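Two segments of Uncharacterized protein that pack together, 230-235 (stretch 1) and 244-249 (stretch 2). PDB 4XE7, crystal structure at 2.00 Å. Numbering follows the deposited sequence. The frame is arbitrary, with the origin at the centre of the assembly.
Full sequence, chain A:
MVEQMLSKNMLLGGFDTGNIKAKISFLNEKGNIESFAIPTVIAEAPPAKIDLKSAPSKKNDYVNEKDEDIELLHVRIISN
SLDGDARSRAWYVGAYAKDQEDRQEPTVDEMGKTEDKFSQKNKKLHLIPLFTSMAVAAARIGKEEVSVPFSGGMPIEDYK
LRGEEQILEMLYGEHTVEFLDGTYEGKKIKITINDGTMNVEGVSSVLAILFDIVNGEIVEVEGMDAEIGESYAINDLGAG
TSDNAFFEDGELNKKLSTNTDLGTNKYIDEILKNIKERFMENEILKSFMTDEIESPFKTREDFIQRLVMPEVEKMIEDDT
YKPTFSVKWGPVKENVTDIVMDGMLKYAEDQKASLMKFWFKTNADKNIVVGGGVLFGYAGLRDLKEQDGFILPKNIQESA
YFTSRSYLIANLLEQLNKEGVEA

Stretch 1 (230-235) ESYAIN
Stretch 2 244-249: NAFFED

Two extended strands, 232-235 and 244-248, run antiparallel at 159°, their axes 4.6 Å apart at closest approach, with phi between -97° and -130° and psi between 98° and 138°. Together the stretches bury 432 Å².

Asn244 faces Asn235 in a non-hydrogen-bonded pair, CA to CA 4.5 Å. Both take chi1 m, with chi2 102° and -88°, so Asn244 ND2 donates to Asn235 OD1 at 2.6 Å, almost straight: an amide supplies the polar link the backbone omits here, within a buried site.

Ala245 pairs with Ile234 through both backbone bonds, Ile234 N to Ala245 O 2.8 Å and Ala245 N to Ile234 O 2.9 Å. Its small methyl shares a face with Ile234, Tyr232 and Phe247.

Phe246 opposes Ala233, CA to CA 4.4 Å, on the other face. With chi1 t and chi2 50°, its ring leans along the strand toward the N-terminal end of stretch 1, bringing Phe246 CE1 to 3.6 Å from Ser231 CB and Phe246 CD1 to 3.4 Å from Tyr232 O.

Phe247 closes a second two-bond pair: Phe247 N to Tyr232 O 2.8 Å, Tyr232 N to Phe247 O 3.0 Å. Chi1 m and chi2 -88° set its CE2 3.7 Å from CD1 of Ile234 (m, t), a buried apolar contact.

Exposed Glu248 points sideways, its CG 4.1 Å from Ser231 CB; Asp249, at phi/psi 54/39, leaves the strand.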

ATOM      1  N   GLU A 230      20.302  -0.447 -16.684  1.00 37.75           N
ATOM      2  CA  GLU A 230      20.923   0.377 -15.653  1.00 38.31           C
ATOM      3  C   GLU A 230      20.579  -0.167 -14.265  1.00 30.32           C
ATOM      4  O   GLU A 230      19.582  -0.863 -14.084  1.00 24.25           O
ATOM      5  CB  GLU A 230      20.483   1.838 -15.779  1.00 41.09           C
ATOM      6  CG  GLU A 230      19.038   2.079 -15.380  1.00 43.78           C
ATOM      7  CD  GLU A 230      18.567   3.488 -15.692  1.00 60.35           C
ATOM      8  OE1 GLU A 230      19.424   4.385 -15.845  1.00 63.90           O
ATOM      9  OE2 GLU A 230      17.335   3.697 -15.786  1.00 66.65           O
ATOM     10  N   SER A 231      21.423   0.148 -13.291  1.00 30.39           N
ATOM     11  CA  SER A 231      21.183  -0.282 -11.929  1.00 29.16           C
ATOM     12  C   SER A 231      20.360   0.760 -11.164  1.00 26.82           C
ATOM     13  O   SER A 231      20.438   1.960 -11.433  1.00 22.51           O
ATOM     14  CB  SER A 231      22.507  -0.555 -11.221  1.00 29.32           C
ATOM     15  OG  SER A 231      23.291   0.620 -11.151  1.00 27.85           O
ATOM     16  N   TYR A 232      19.563   0.273 -10.224  1.00 20.80           N
ATOM     17  CA  TYR A 232      18.663   1.094  -9.446  1.00 21.96           C
ATOM     18  C   TYR A 232      18.908   0.893  -7.959  1.00 27.18           C
ATOM     19  O   TYR A 232      18.905  -0.238  -7.474  1.00 28.44           O
ATOM     20  CB  TYR A 232      17.201   0.728  -9.745  1.00 30.11           C
ATOM     21  CG  TYR A 232      16.803   0.712 -11.199  1.00 41.22           C
ATOM     22  CD1 TYR A 232      16.500   1.898 -11.867  1.00 56.31           C
ATOM     23  CD2 TYR A 232      16.688  -0.485 -11.899  1.00 36.41           C
ATOM     24  CE1 TYR A 232      16.115   1.898 -13.197  1.00 63.57           C
ATOM     25  CE2 TYR A 232      16.300  -0.498 -13.231  1.00 55.13           C
ATOM     26  CZ  TYR A 232      16.015   0.700 -13.877  1.00 67.15           C
ATOM     27  OH  TYR A 232      15.632   0.709 -15.203  1.00 72.63           O
ATOM     28  N   ALA A 233      19.075   1.976  -7.219  1.00 18.75           N
ATOM     29  CA  ALA A 233      18.910   1.870  -5.787  1.00 17.51           C
ATOM     30  C   ALA A 233      17.484   2.313  -5.476  1.00 28.41           C
ATOM     31  O   ALA A 233      17.046   3.378  -5.915  1.00 26.49           O
ATOM     32  CB  ALA A 233      19.944   2.717  -5.031  1.00 22.38           C
ATOM     33  N   ILE A 234      16.742   1.477  -4.763  1.00 28.58           N
ATOM     34  CA  ILE A 234      15.433   1.895  -4.287  1.00 30.18           C
ATOM     35  C   ILE A 234      15.436   1.962  -2.772  1.00 30.69           C
ATOM     36  O   ILE A 234      15.571   0.954  -2.074  1.00 21.08           O
ATOM     37  CB  ILE A 234      14.309   0.963  -4.771  1.00 21.69           C
ATOM     38  CG1 ILE A 234      14.352   0.849  -6.305  1.00 29.67           C
ATOM     39  CG2 ILE A 234      12.962   1.523  -4.339  1.00 25.68           C
ATOM     40  CD1 ILE A 234      13.324  -0.101  -6.907  1.00 28.50           C
ATOM     41  N   ASN A 235      15.293   3.176  -2.269  1.00 24.46           N
ATOM     42  CA  ASN A 235      15.302   3.393  -0.842  1.00 17.36           C
ATOM     43  C   ASN A 235      13.884   3.647  -0.340  1.00 17.20           C
ATOM     44  O   ASN A 235      13.266   4.659  -0.668  1.00 19.95           O
ATOM     45  CB  ASN A 235      16.236   4.551  -0.507  1.00 19.74           C
ATOM     46  CG  ASN A 235      17.632   4.339  -1.058  1.00 20.21           C
ATOM     47  OD1 ASN A 235      18.485   3.733  -0.404  1.00 16.04           O
ATOM     48  ND2 ASN A 235      17.873   4.830  -2.282  1.00 19.68           N
ATOM     49  N   ASN A 244      17.277   0.081   2.207  1.00 14.13           N
ATOM     50  CA  ASN A 244      18.106   0.486   1.069  1.00 22.34           C
ATOM     51  C   ASN A 244      18.380  -0.711   0.167  1.00 21.32           C
ATOM     52  O   ASN A 244      19.253  -1.514   0.454  1.00 23.12           O
ATOM     53  CB  ASN A 244      19.415   1.110   1.545  1.00 17.61           C
ATOM     54  CG  ASN A 244      19.194   2.178   2.599  1.00 31.74           C
ATOM     55  OD1 ASN A 244      19.380   1.946   3.798  1.00 23.83           O
ATOM     56  ND2 ASN A 244      18.758   3.349   2.156  1.00 23.75           N
ATOM     57  N   ALA A 245      17.600  -0.830  -0.905  1.00 18.07           N
ATOM     58  CA  ALA A 245      17.708  -1.963  -1.820  1.00 24.60           C
ATOM     59  C   ALA A 245      18.501  -1.584  -3.062  1.00 21.05           C
ATOM     60  O   ALA A 245      18.324  -0.494  -3.606  1.00 23.87           O
ATOM     61  CB  ALA A 245      16.307  -2.471  -2.218  1.00 18.51           C
ATOM     62  N   PHE A 246      19.377  -2.481  -3.509  1.00 16.71           N
ATOM     63  CA  PHE A 246      20.124  -2.238  -4.738  1.00 20.19           C
ATOM     64  C   PHE A 246      19.880  -3.350  -5.741  1.00 23.48           C
ATOM     65  O   PHE A 246      20.069  -4.533  -5.445  1.00 28.48           O
ATOM     66  CB  PHE A 246      21.605  -2.086  -4.441  1.00 18.78           C
ATOM     67  CG  PHE A 246      22.455  -1.865  -5.661  1.00 23.51           C
ATOM     68  CD1 PHE A 246      22.128  -0.889  -6.590  1.00 22.14           C
ATOM     69  CD2 PHE A 246      23.606  -2.611  -5.855  1.00 25.18           C
ATOM     70  CE1 PHE A 246      22.923  -0.675  -7.691  1.00 29.04           C
ATOM     71  CE2 PHE A 246      24.413  -2.404  -6.963  1.00 28.58           C
ATOM     72  CZ  PHE A 246      24.065  -1.428  -7.881  1.00 30.17           C
ATOM     73  N   PHE A 247      19.437  -2.962  -6.929  1.00 26.85           N
ATOM     74  CA  PHE A 247      19.126  -3.920  -7.990  1.00 25.01           C
ATOM     75  C   PHE A 247      20.075  -3.747  -9.169  1.00 31.24           C
ATOM     76  O   PHE A 247      20.220  -2.646  -9.713  1.00 30.99           O
ATOM     77  CB  PHE A 247      17.681  -3.751  -8.463  1.00 30.91           C
ATOM     78  CG  PHE A 247      16.650  -3.966  -7.391  1.00 32.85           C
ATOM     79  CD1 PHE A 247      16.152  -5.239  -7.130  1.00 32.47           C
ATOM     80  CD2 PHE A 247      16.154  -2.894  -6.659  1.00 25.80           C
ATOM     81  CE1 PHE A 247      15.187  -5.435  -6.145  1.00 29.81           C
ATOM     82  CE2 PHE A 247      15.195  -3.083  -5.672  1.00 29.07           C
ATOM     83  CZ  PHE A 247      14.705  -4.354  -5.416  1.00 26.25           C
ATOM     84  N   GLU A 248      20.714  -4.843  -9.560  1.00 33.34           N
ATOM     85  CA  GLU A 248      21.686  -4.852 -10.640  1.00 28.68           C
ATOM     86  C   GLU A 248      21.319  -5.984 -11.577  1.00 29.28           C
ATOM     87  O   GLU A 248      21.120  -7.111 -11.127  1.00 33.93           O
ATOM     88  CB  GLU A 248      23.100  -5.040 -10.084  1.00 33.99           C
ATOM     89  CG  GLU A 248      24.198  -4.289 -10.810  1.00 47.79           C
ATOM     90  CD  GLU A 248      25.533  -4.338 -10.063  1.00 53.21           C
ATOM     91  OE1 GLU A 248      25.602  -4.960  -8.974  1.00 40.79           O
ATOM     92  OE2 GLU A 248      26.511  -3.742 -10.563  1.00 62.11           O
ATOM     93  N   ASP A 249      21.208  -5.681 -12.867  1.00 28.99           N
ATOM     94  CA  ASP A 249      20.862  -6.688 -13.859  1.00 46.49           C
ATOM     95  C   ASP A 249      19.569  -7.408 -13.485  1.00 47.74           C
ATOM     96  O   ASP A 249      19.455  -8.623 -13.643  1.00 47.30           O
ATOM     97  CB  ASP A 249      22.010  -7.694 -14.015  1.00 54.00           C
ATOM     98  CG  ASP A 249      23.276  -7.055 -14.556  1.00 55.08           C
ATOM     99  OD1 ASP A 249      23.193  -6.370 -15.599  1.00 57.07           O
ATOM    100  OD2 ASP A 249      24.347  -7.219 -13.930  1.00 51.06           O
TER